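Octopine dehydrogenase (Pecten maximus, PDB 3C7A) catalyses the NADH-dependent reductive condensation of L-arginine with pyruvate to give D-octopine, and acts on L-arginine in preference to other amino acids. Local coordinates at residues Q124-D127 with K132-A135; R195-K198 with E202-I205; A214-R219 with L306-K311; N258-A263 with N267-V272; K364-D369 with V377-C382. One frame throughout, in Å; residues are numbered along the deposited sequence.

Contact 1: residues Q124-D127 with K132-A135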
# COMPACT_ATOMS: atom_id res chain seq x y z
N GLN A 124 8.76 10.40 -2.69
CA GLN A 124 7.79 11.50 -2.80
C GLN A 124 7.88 12.48 -1.62
O GLN A 124 7.83 13.70 -1.82
CB GLN A 124 6.36 10.94 -2.93
CG GLN A 124 5.27 11.99 -3.20
CD GLN A 124 3.89 11.37 -3.41
OE1 GLN A 124 3.43 10.54 -2.62
NE2 GLN A 124 3.22 11.77 -4.49
N CYS A 125 8.02 11.94 -0.41
CA CYS A 125 8.16 12.74 0.82
C CYS A 125 9.41 13.63 0.80
O CYS A 125 9.36 14.79 1.20
CB CYS A 125 8.16 11.83 2.05
SG CYS A 125 8.12 12.66 3.66
N ARG A 126 10.52 13.06 0.32
CA ARG A 126 11.80 13.78 0.22
C ARG A 126 11.74 14.97 -0.74
O ARG A 126 12.30 16.04 -0.45
CB ARG A 126 12.93 12.82 -0.18
CG ARG A 126 13.47 11.95 0.95
CD ARG A 126 14.37 10.83 0.43
NE ARG A 126 15.20 10.24 1.48
CZ ARG A 126 15.89 9.11 1.36
NH1 ARG A 126 15.86 8.41 0.23
NH2 ARG A 126 16.62 8.66 2.38
N ASP A 127 11.07 14.78 -1.88
CA ASP A 127 10.96 15.82 -2.91
C ASP A 127 10.16 17.05 -2.46
O ASP A 127 10.56 18.19 -2.72
CB ASP A 127 10.34 15.23 -4.19
CG ASP A 127 10.28 16.24 -5.34
OD1 ASP A 127 11.33 16.52 -5.95
OD2 ASP A 127 9.17 16.74 -5.63
N LYS A 132 13.70 19.54 5.46
CA LYS A 132 12.92 19.06 6.61
C LYS A 132 12.84 17.53 6.70
O LYS A 132 12.74 16.97 7.79
CB LYS A 132 11.51 19.68 6.58
CG LYS A 132 10.55 19.24 7.70
CD LYS A 132 10.89 19.84 9.06
CE LYS A 132 10.36 21.26 9.21
NZ LYS A 132 10.37 21.71 10.63
N ALA A 133 12.91 16.86 5.55
CA ALA A 133 12.82 15.40 5.47
C ALA A 133 14.00 14.65 6.11
O ALA A 133 13.91 13.44 6.34
CB ALA A 133 12.62 14.96 4.01
N ALA A 134 15.08 15.36 6.39
CA ALA A 134 16.26 14.79 7.05
C ALA A 134 16.18 14.86 8.58
O ALA A 134 16.99 14.25 9.28
CB ALA A 134 17.54 15.45 6.54
N ALA A 135 15.20 15.60 9.09
CA ALA A 135 14.99 15.76 10.53
C ALA A 135 13.96 14.77 11.10
O ALA A 135 14.16 14.22 12.18
CB ALA A 135 14.61 17.20 10.87

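Contact 2: residues R195-K198 with E202-I205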
# COMPACT_ATOMS: atom_id res chain seq x y z
N ARG A 195 5.92 -5.99 14.42
CA ARG A 195 7.38 -6.18 14.42
C ARG A 195 8.07 -5.26 13.39
O ARG A 195 7.41 -4.71 12.51
CB ARG A 195 7.75 -7.65 14.17
CG ARG A 195 7.53 -8.13 12.74
CD ARG A 195 7.83 -9.62 12.58
NE ARG A 195 7.77 -10.05 11.18
CZ ARG A 195 6.66 -10.40 10.54
NH1 ARG A 195 5.48 -10.39 11.16
NH2 ARG A 195 6.72 -10.77 9.26
N LEU A 196 9.39 -5.12 13.51
CA LEU A 196 10.18 -4.30 12.58
C LEU A 196 10.92 -5.12 11.52
O LEU A 196 11.53 -6.15 11.83
CB LEU A 196 11.18 -3.42 13.35
CG LEU A 196 10.97 -1.91 13.47
CD1 LEU A 196 9.54 -1.52 13.84
CD2 LEU A 196 11.96 -1.31 14.46
N ALA A 197 10.86 -4.66 10.27
CA ALA A 197 11.60 -5.27 9.16
C ALA A 197 13.04 -4.74 9.10
O ALA A 197 13.37 -3.75 9.75
CB ALA A 197 10.88 -5.03 7.84
N LYS A 198 13.89 -5.41 8.30
CA LYS A 198 15.32 -5.09 8.23
C LYS A 198 15.69 -3.85 7.40
O LYS A 198 16.60 -3.10 7.79
CB LYS A 198 16.12 -6.31 7.74
CG LYS A 198 16.33 -7.40 8.78
CD LYS A 198 17.13 -8.56 8.20
CE LYS A 198 17.55 -9.56 9.28
NZ LYS A 198 16.41 -10.33 9.84
N GLU A 202 13.55 -3.81 1.18
CA GLU A 202 12.97 -5.13 1.41
C GLU A 202 11.44 -5.05 1.35
O GLU A 202 10.79 -5.84 0.66
CB GLU A 202 13.42 -5.70 2.77
CG GLU A 202 12.78 -7.05 3.15
CD GLU A 202 12.76 -7.30 4.66
OE1 GLU A 202 13.70 -6.87 5.37
OE2 GLU A 202 11.80 -7.94 5.14
N MET A 203 10.88 -4.07 2.06
CA MET A 203 9.44 -3.81 2.10
C MET A 203 8.88 -3.43 0.72
O MET A 203 7.77 -3.84 0.36
CB MET A 203 9.13 -2.72 3.14
CG MET A 203 7.65 -2.32 3.29
SD MET A 203 6.54 -3.59 3.95
CE MET A 203 7.18 -3.82 5.61
N LEU A 204 9.66 -2.66 -0.04
CA LEU A 204 9.27 -2.20 -1.37
C LEU A 204 9.01 -3.35 -2.35
O LEU A 204 7.94 -3.40 -2.97
CB LEU A 204 10.31 -1.22 -1.94
CG LEU A 204 9.97 -0.35 -3.16
CD1 LEU A 204 10.75 0.97 -3.13
CD2 LEU A 204 10.21 -1.07 -4.48
N ILE A 205 9.97 -4.26 -2.49
CA ILE A 205 9.86 -5.31 -3.51
C ILE A 205 9.03 -6.54 -3.10
O ILE A 205 8.51 -7.25 -3.97
CB ILE A 205 11.25 -5.73 -4.11
CG1 ILE A 205 11.92 -6.83 -3.29
CG2 ILE A 205 12.17 -4.52 -4.30
CD1 ILE A 205 12.68 -7.83 -4.13

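Contact 3: residues A214-R219 with L306-K311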
# COMPACT_ATOMS: atom_id res chain seq x y z
N ALA A 214 -0.88 -10.51 -13.80
CA ALA A 214 -0.55 -11.83 -14.36
C ALA A 214 -1.77 -12.76 -14.48
O ALA A 214 -1.87 -13.54 -15.42
CB ALA A 214 0.55 -12.50 -13.55
N ILE A 215 -2.69 -12.66 -13.51
CA ILE A 215 -3.91 -13.46 -13.50
C ILE A 215 -4.90 -13.02 -14.60
O ILE A 215 -5.56 -13.86 -15.22
CB ILE A 215 -4.58 -13.45 -12.09
CG1 ILE A 215 -3.70 -14.20 -11.08
CG2 ILE A 215 -5.99 -14.07 -12.13
CD1 ILE A 215 -4.06 -13.96 -9.62
N LEU A 216 -4.97 -11.71 -14.84
CA LEU A 216 -5.80 -11.15 -15.91
C LEU A 216 -5.25 -11.48 -17.31
O LEU A 216 -6.03 -11.74 -18.23
CB LEU A 216 -5.97 -9.64 -15.73
CG LEU A 216 -6.82 -9.13 -14.57
CD1 LEU A 216 -6.56 -7.65 -14.32
CD2 LEU A 216 -8.31 -9.38 -14.80
N PHE A 217 -3.93 -11.46 -17.45
CA PHE A 217 -3.25 -11.80 -18.70
C PHE A 217 -3.38 -13.30 -19.04
O PHE A 217 -3.47 -13.66 -20.22
CB PHE A 217 -1.78 -11.38 -18.66
CG PHE A 217 -1.00 -11.71 -19.91
CD1 PHE A 217 -1.12 -10.91 -21.05
CD2 PHE A 217 -0.14 -12.80 -19.95
CE1 PHE A 217 -0.40 -11.21 -22.21
CE2 PHE A 217 0.59 -13.11 -21.10
CZ PHE A 217 0.46 -12.31 -22.24
N GLY A 218 -3.37 -14.14 -18.02
CA GLY A 218 -3.49 -15.59 -18.19
C GLY A 218 -4.81 -16.06 -18.79
O GLY A 218 -4.85 -17.06 -19.50
N ARG A 219 -5.88 -15.32 -18.50
CA ARG A 219 -7.23 -15.69 -18.93
C ARG A 219 -7.71 -14.96 -20.19
O ARG A 219 -8.36 -15.56 -21.05
CB ARG A 219 -8.22 -15.51 -17.77
CG ARG A 219 -9.68 -15.90 -18.07
CD ARG A 219 -9.85 -17.41 -18.25
NE ARG A 219 -11.23 -17.77 -18.59
CZ ARG A 219 -11.71 -17.83 -19.83
NH1 ARG A 219 -10.93 -17.56 -20.87
NH2 ARG A 219 -12.97 -18.17 -20.04
N LEU A 306 -14.48 -16.95 -5.26
CA LEU A 306 -14.12 -15.61 -5.76
C LEU A 306 -13.98 -15.60 -7.29
O LEU A 306 -13.28 -16.44 -7.86
CB LEU A 306 -12.83 -15.11 -5.09
CG LEU A 306 -12.70 -15.24 -3.56
CD1 LEU A 306 -11.30 -14.88 -3.09
CD2 LEU A 306 -13.74 -14.39 -2.81
N VAL A 307 -14.65 -14.64 -7.94
CA VAL A 307 -14.75 -14.60 -9.41
C VAL A 307 -14.27 -13.29 -10.06
O VAL A 307 -14.06 -12.28 -9.37
CB VAL A 307 -16.20 -14.91 -9.91
CG1 VAL A 307 -16.59 -16.36 -9.62
CG2 VAL A 307 -17.21 -13.93 -9.31
N HIS A 308 -14.12 -13.31 -11.38
CA HIS A 308 -13.76 -12.15 -12.20
C HIS A 308 -14.87 -11.08 -12.26
O HIS A 308 -16.05 -11.42 -12.12
CB HIS A 308 -13.43 -12.59 -13.63
CG HIS A 308 -12.04 -13.11 -13.82
ND1 HIS A 308 -11.70 -14.43 -13.62
CD2 HIS A 308 -10.90 -12.49 -14.21
CE1 HIS A 308 -10.41 -14.60 -13.87
NE2 HIS A 308 -9.91 -13.43 -14.23
N PRO A 309 -14.50 -9.80 -12.46
CA PRO A 309 -15.50 -8.76 -12.74
C PRO A 309 -15.97 -8.78 -14.20
O PRO A 309 -15.14 -8.80 -15.12
CB PRO A 309 -14.75 -7.46 -12.42
CG PRO A 309 -13.32 -7.78 -12.64
CD PRO A 309 -13.13 -9.25 -12.40
N VAL A 310 -17.29 -8.78 -14.41
CA VAL A 310 -17.89 -8.91 -15.75
C VAL A 310 -19.06 -7.93 -16.00
O VAL A 310 -19.53 -7.27 -15.07
CB VAL A 310 -18.38 -10.37 -16.04
CG1 VAL A 310 -17.20 -11.34 -16.12
CG2 VAL A 310 -19.42 -10.83 -15.02
N LYS A 311 -19.50 -7.85 -17.26
CA LYS A 311 -20.66 -7.03 -17.66
C LYS A 311 -21.49 -7.69 -18.78
O LYS A 311 -21.00 -8.56 -19.50
CB LYS A 311 -20.22 -5.61 -18.06
CG LYS A 311 -19.32 -5.54 -19.29
CD LYS A 311 -18.86 -4.11 -19.56
CE LYS A 311 -17.91 -4.05 -20.75
NZ LYS A 311 -17.43 -2.67 -21.01

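Contact 4: residues N258-A263 with N267-V272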
# COMPACT_ATOMS: atom_id res chain seq x y z
N ASN A 258 20.16 -9.24 -4.85
CA ASN A 258 21.56 -9.70 -4.78
C ASN A 258 22.56 -8.71 -5.38
O ASN A 258 23.70 -8.61 -4.91
CB ASN A 258 21.72 -11.07 -5.46
CG ASN A 258 21.17 -12.22 -4.62
OD1 ASN A 258 21.15 -12.16 -3.39
ND2 ASN A 258 20.74 -13.29 -5.29
N ALA A 259 22.13 -7.99 -6.42
CA ALA A 259 22.98 -7.00 -7.09
C ALA A 259 23.23 -5.75 -6.24
O ALA A 259 24.32 -5.16 -6.31
CB ALA A 259 22.38 -6.62 -8.44
N ILE A 260 22.24 -5.35 -5.46
CA ILE A 260 22.34 -4.18 -4.57
C ILE A 260 23.31 -4.44 -3.41
O ILE A 260 24.12 -3.57 -3.07
CB ILE A 260 20.95 -3.72 -4.04
CG1 ILE A 260 20.04 -3.29 -5.20
CG2 ILE A 260 21.09 -2.59 -3.02
CD1 ILE A 260 18.56 -3.21 -4.85
N MET A 261 23.23 -5.63 -2.82
CA MET A 261 24.08 -6.02 -1.69
C MET A 261 25.57 -6.12 -2.06
O MET A 261 26.43 -5.80 -1.24
CB MET A 261 23.60 -7.35 -1.08
CG MET A 261 22.33 -7.24 -0.24
SD MET A 261 21.95 -8.72 0.72
CE MET A 261 21.32 -9.82 -0.55
N ALA A 262 25.85 -6.55 -3.28
CA ALA A 262 27.22 -6.68 -3.78
C ALA A 262 27.87 -5.33 -4.08
O ALA A 262 29.07 -5.14 -3.87
CB ALA A 262 27.27 -7.58 -5.01
N ALA A 263 27.06 -4.39 -4.57
CA ALA A 263 27.55 -3.06 -4.96
C ALA A 263 27.62 -2.07 -3.79
O ALA A 263 28.45 -1.17 -3.79
CB ALA A 263 26.70 -2.49 -6.09
N ASN A 267 24.20 -2.99 3.59
CA ASN A 267 22.74 -2.98 3.45
C ASN A 267 22.18 -4.40 3.41
O ASN A 267 22.45 -5.15 2.46
CB ASN A 267 22.32 -2.18 2.21
CG ASN A 267 22.76 -0.72 2.26
OD1 ASN A 267 21.98 0.16 2.64
ND2 ASN A 267 24.01 -0.46 1.88
N ASP A 268 21.42 -4.77 4.44
CA ASP A 268 20.94 -6.15 4.62
C ASP A 268 19.56 -6.39 3.98
O ASP A 268 18.53 -5.96 4.51
CB ASP A 268 20.91 -6.52 6.11
CG ASP A 268 20.73 -8.02 6.36
OD1 ASP A 268 20.63 -8.80 5.39
OD2 ASP A 268 20.69 -8.41 7.54
N LEU A 269 19.56 -7.11 2.86
CA LEU A 269 18.33 -7.44 2.13
C LEU A 269 18.08 -8.96 2.06
O LEU A 269 17.44 -9.45 1.12
CB LEU A 269 18.36 -6.83 0.72
CG LEU A 269 17.93 -5.37 0.50
CD1 LEU A 269 18.96 -4.37 1.02
CD2 LEU A 269 17.65 -5.12 -0.98
N SER A 270 18.58 -9.69 3.06
CA SER A 270 18.55 -11.16 3.05
C SER A 270 17.18 -11.80 3.33
O SER A 270 17.02 -13.01 3.12
CB SER A 270 19.60 -11.72 4.02
OG SER A 270 19.36 -11.29 5.35
N ASP A 271 16.23 -11.07 3.90
CA ASP A 271 14.85 -11.55 4.13
C ASP A 271 13.86 -11.50 2.90
O ASP A 271 12.72 -11.85 3.02
CB ASP A 271 14.23 -10.87 5.38
CG ASP A 271 14.72 -11.46 6.74
OD1 ASP A 271 15.63 -12.25 6.77
OD2 ASP A 271 14.19 -11.13 7.79
N VAL A 272 14.33 -11.03 1.77
CA VAL A 272 13.65 -11.22 0.49
C VAL A 272 13.61 -12.72 0.05
O VAL A 272 14.63 -13.32 -0.13
CB VAL A 272 14.26 -10.33 -0.66
CG1 VAL A 272 13.65 -10.64 -2.03
CG2 VAL A 272 14.19 -8.81 -0.36
O HOH W 1 25.25 -5.27 1.46

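Contact 5: residues K364-D369 with V377-C382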
# COMPACT_ATOMS: atom_id res chain seq x y z
N LYS A 364 -3.10 4.22 -21.39
CA LYS A 364 -1.98 5.02 -20.88
C LYS A 364 -0.64 4.57 -21.47
O LYS A 364 -0.56 3.49 -22.07
CB LYS A 364 -1.93 4.96 -19.34
CG LYS A 364 -3.20 5.44 -18.62
CD LYS A 364 -3.35 6.96 -18.67
CE LYS A 364 -4.62 7.40 -17.95
NZ LYS A 364 -4.85 8.87 -18.07
N GLU A 365 0.39 5.39 -21.30
CA GLU A 365 1.73 5.09 -21.83
C GLU A 365 2.83 5.48 -20.84
O GLU A 365 2.93 6.65 -20.45
CB GLU A 365 1.95 5.79 -23.18
CG GLU A 365 3.17 5.31 -23.96
CD GLU A 365 3.46 6.16 -25.19
OE1 GLU A 365 3.56 7.40 -25.07
OE2 GLU A 365 3.61 5.58 -26.29
N TYR A 366 3.65 4.50 -20.44
CA TYR A 366 4.74 4.73 -19.48
C TYR A 366 6.12 4.30 -20.01
O TYR A 366 7.10 5.03 -19.88
CB TYR A 366 4.46 4.02 -18.15
CG TYR A 366 3.10 4.29 -17.54
CD1 TYR A 366 2.79 5.53 -16.99
CD2 TYR A 366 2.13 3.28 -17.49
CE1 TYR A 366 1.55 5.78 -16.42
CE2 TYR A 366 0.88 3.52 -16.92
CZ TYR A 366 0.60 4.77 -16.38
OH TYR A 366 -0.64 5.00 -15.82
N LEU A 367 6.18 3.11 -20.61
CA LEU A 367 7.44 2.53 -21.10
C LEU A 367 7.46 2.43 -22.63
O LEU A 367 6.51 1.94 -23.24
CB LEU A 367 7.66 1.15 -20.47
CG LEU A 367 9.01 0.43 -20.63
CD1 LEU A 367 10.08 1.04 -19.73
CD2 LEU A 367 8.86 -1.06 -20.33
N VAL A 368 8.55 2.90 -23.23
CA VAL A 368 8.73 2.88 -24.69
C VAL A 368 10.13 2.40 -25.08
O VAL A 368 11.13 3.00 -24.69
CB VAL A 368 8.47 4.28 -25.33
CG1 VAL A 368 8.65 4.24 -26.85
CG2 VAL A 368 7.07 4.80 -24.99
N ASP A 369 10.19 1.31 -25.85
CA ASP A 369 11.45 0.71 -26.33
C ASP A 369 12.49 0.44 -25.23
O ASP A 369 13.69 0.56 -25.46
CB ASP A 369 12.06 1.54 -27.47
CG ASP A 369 11.35 1.35 -28.80
OD1 ASP A 369 11.04 0.20 -29.17
OD2 ASP A 369 11.10 2.37 -29.50
N VAL A 377 4.35 9.60 -18.05
CA VAL A 377 5.43 9.23 -17.12
C VAL A 377 5.49 10.09 -15.84
O VAL A 377 5.99 9.65 -14.80
CB VAL A 377 6.82 9.17 -17.84
CG1 VAL A 377 7.40 10.56 -18.08
CG2 VAL A 377 7.80 8.30 -17.05
N ALA A 378 4.96 11.32 -15.92
CA ALA A 378 5.00 12.26 -14.79
C ALA A 378 3.95 11.97 -13.71
O ALA A 378 3.96 12.60 -12.65
CB ALA A 378 4.86 13.70 -15.30
N THR A 379 3.06 11.01 -13.97
CA THR A 379 2.03 10.62 -13.00
C THR A 379 2.42 9.38 -12.18
O THR A 379 1.59 8.82 -11.46
CB THR A 379 0.65 10.39 -13.68
OG1 THR A 379 0.77 9.37 -14.69
CG2 THR A 379 0.13 11.67 -14.31
N THR A 380 3.69 8.97 -12.27
CA THR A 380 4.20 7.80 -11.54
C THR A 380 5.13 8.19 -10.37
O THR A 380 5.35 9.37 -10.12
CB THR A 380 4.95 6.80 -12.47
OG1 THR A 380 6.17 7.38 -12.93
CG2 THR A 380 4.08 6.41 -13.67
N ARG A 381 5.66 7.18 -9.68
CA ARG A 381 6.53 7.38 -8.52
C ARG A 381 7.95 6.82 -8.68
O ARG A 381 8.66 6.63 -7.68
CB ARG A 381 5.89 6.76 -7.27
CG ARG A 381 4.90 7.64 -6.53
CD ARG A 381 4.18 6.80 -5.48
NE ARG A 381 3.66 7.59 -4.36
CZ ARG A 381 3.10 7.07 -3.27
NH1 ARG A 381 2.96 5.76 -3.13
NH2 ARG A 381 2.66 7.88 -2.32
N CYS A 382 8.38 6.56 -9.91
CA CYS A 382 9.74 6.07 -10.17
C CYS A 382 10.79 7.12 -9.76
O CYS A 382 10.56 8.32 -9.93
CB CYS A 382 9.92 5.65 -11.64
SG CYS A 382 9.80 6.97 -12.89
O HOH W 2 -1.40 7.35 -14.69

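Contact 1: residues Q124-D127 with K132-A135
Ala133 turns its methyl group toward the flank of the helical segment 124-127, where CB rests 4.1 Å from Arg126 CA. The same carbon also lies 4.4 Å from Arg126 CG and 4.3 Å from Cys125 O, so one methyl settles between a backbone carbonyl and the root of a long side chain. The two backbones come within 5.6 Å of each other, measured from Arg126 CA to Ala133 CA, and the contact rests on van der Waals packing. The side chain of Cys125 stands off further, its SG 5.1 Å from Ala133 CB.

Arg126 takes part with the base of its chain and not with its charged end. With CG set beside the backbone N (chi1 -79°) and the remaining torsions extended, the guanidinium is carried well past Ala133; NH1 and NH2 make weak hydrogen bonds to Ile394 O and Leu395 O at the C-terminal end of helix 391-396, which would probably suit a positive group. On the other side, the 3-10 turn that presents Ala133 is closed by a bond from Ala135 N to Lys132 O of 3.1 Å, while Lys132 NZ is held by a salt bridge to Asp108.

The contact is a short-range one, made as the chain doubles back after helix 121-129. This helix links the parallel, neighbouring strands 111-114 and 137-141 in a beta-alpha-beta crossover of the NAD-binding domain, and Ala133 packs against it just before strand 137-141 begins, with Phe99 of helix 95-102 also touching Cys125.

Contact 2: residues R195-K198 with E202-I205
Lys198 N donates to Glu202 OE1 across 3.3 Å, in a rather bent bond with an N-H...O angle of 137°. The carboxylate oxygen is met on its syn side, though the donor lies 29° out of the carboxylate plane. Lys198 CB sits almost as near, 3.4 Å from Glu202 OE1, so the oxygen meets both the backbone amide and the first carbon of the side chain. The methyl of Ala197 lies against both oxygens, CB being 4.1 Å from Glu202 OE2 and 4.2 Å from Glu202 OE1, and the same methyl grazes Met203 CE at 4.5 Å.

What brings the carboxylate here is the extended glutamate chain, with CG opposite the backbone N (chi1 176°), which runs from the helix back to the residues leading into it. Trimming Glu202 to alanine is likely to leave the Lys198 amide without this acceptor and the methyl of Ala197 less well covered. The motif is a short strand-to-helix connection: strand 193-196, paired in parallel with strand 156-171, ends the large sheet, and helix 200-205 opens the helical part of the enzyme.

The lysine's charge is directed elsewhere. Lys198 NZ stays 6.3 Å from Glu202 OE1 and forms a salt bridge with Asp271, whose side chain also touches Glu202. Further out, Ala197 is tied to Ala168 by backbone hydrogen bonding, and Met203 packs on Ser169 of the same strand and on Glu142. The side chain of Glu202 lies about 5 Å from that of Met206, which binds L-arginine.

Contact 3: residues A214-R219 with L306-K311
His308 carries this contact, its imidazole directed at the flank of helix 211-220 between Ile215, Leu216 and Arg219. The chain reaches it from Leu306, which is joined to Phe234 by backbone hydrogen bonding. His308 then places CG beside its backbone N (chi1 -82°), sending the ring across to the helix. There Leu216 CD2 meets the ring edge, 4.1 Å from His308 CD2, the two side chains running past each other in opposite senses. At the adjacent ring atom, His308 NE2 lies 4.5 Å from Ile215 O, again near the ring plane, and Ile215 CG2 is equally distant from NE2. Arg219 CB approaches NE2 obliquely at 4.4 Å, while the guanidinium stays back, with Arg219 NE 6.0 Å from His308 ND1.

The imidazole is buried, and two aromatic neighbours adjoin it: Phe234 and Trp220 each meet it edge-to-face, while ND1 makes weak hydrogen bonds to Leu233 O and Pro232 O. The fold here pairs a helix that carries the active-site His212 in its first turn with the approach to a small beta hairpin of strands 310-313 and 316-319.

After the histidine the chain leaves the helix. Pro309 is bonded through its backbone to Asp320, Val310 leans on Ala231, and Lys311 pairs with Ala318 across the hairpin.

Contact 4: residues N258-A263 with N267-V272
Asp268 OD1 is gripped twice by Ser270, the residue whose backbone N lies near the sulfur of Met261. Ser270 OG donates to it at 2.8 Å, on the syn side of the carboxylate, and Ser270 N at 3.2 Å with an N-H...O angle of 155°, approaching from above the carboxylate plane. The backbone bond makes an Asx turn, which overlaps the type I turn from Leu269 to Val272.

This folded piece presents Leu269 to the end of helix 240-263. Leu269 N points at Met261 SD over 3.6 Å, a weak hydrogen bond that is nevertheless fairly straight at 153°. Met261 achieves this with CG beside its backbone N (chi1 -74°) and a bend at the thioether, so that its chain lies obliquely over Leu269, with SD 4.1 Å from Leu269 CB. Earlier along the same side chain, Met261 CG touches Asn267 O at 3.4 Å. Ile260 adds an apolar contact, its CD1 4.4 Å from Leu269 CD2.

A water lies between the two backbones, 3.0 Å from Met261 O and also 3.0 Å from Asn267 O; it has more acceptors around it than protons to give. The side chain of Asn267 is engaged by Cys264 O through ND2, in the bend that joins the two segments, and more weakly by His199.

Methionine thus serves two ends at once in this helix-to-loop return: its carbons and sulfur cover the buried leucine, while the polarisable sulfur probably offers a soft, weak acceptor to the Leu269 amide.

Contact 5: residues K364-D369 with V377-C382
Tyr366 and Thr380 meet where a long loop returns on itself: the irregular chain between helix 349-362 and helix 391-396 runs out through 364-369 and back through 377-382, joined by backbone hydrogen bonds of Glu365 with Asp376 and Tyr366 with Gly374. The backbones approach to 5.1 Å between Tyr366 CA and Val377 CA.

Apolar packing centres on the tyrosine ring. Thr380 CG2 comes in obliquely beside it, 3.7 Å from Tyr366 CD1 and 3.8 Å from CE1. Ile330 and Ile335 of helix 330-344 also pack against the tyrosine. Away from the ring, Val377 CG2 lies 4.4 Å from the backbone Tyr366 O.

Among the polar interactions, Thr380 OG1 donates to Val377 O at 2.9 Å, 23° off the carbonyl plane, and spans the 3-10 turn at 377-378; Thr380 N adds only a weak bond to the same oxygen. With OG1 placed between the backbone N and the carbonyl carbon (chi1 69°), the methyl is left facing the tyrosine. Substituting Thr380 by alanine would probably open a gap beside the Tyr366 ring and take from Val377 O its hydroxyl donor.

Thr379 OG1, bonded to Asp376 O, stands at the edge of the ring. A water in the plane of that ring links the two hydroxyls, 2.7 Å from Tyr366 OH and 3.0 Å from Thr379 OG1, to which it donates.

Overall arrangement
From the N terminus, contact 1 closes the short return after helix 121-129 within the nucleotide-binding part of the chain. Contact 2 follows in series, closing the turn from strand 193-196 into helix 200-205, where the large sheet gives way to the helical region. Contact 3 closes a far longer loop, fastening helix 211-220 to the approach of hairpin 310-319, and contact 4 is nested inside it at the end of helix 240-263. Although separate along the chain, contacts 2 and 4 touch in space, their centres 12 Å apart. Contact 5 closes last, and Arg381 of its second segment reaches back to Gln124 of contact 1, tying the C-terminal loop to the first domain.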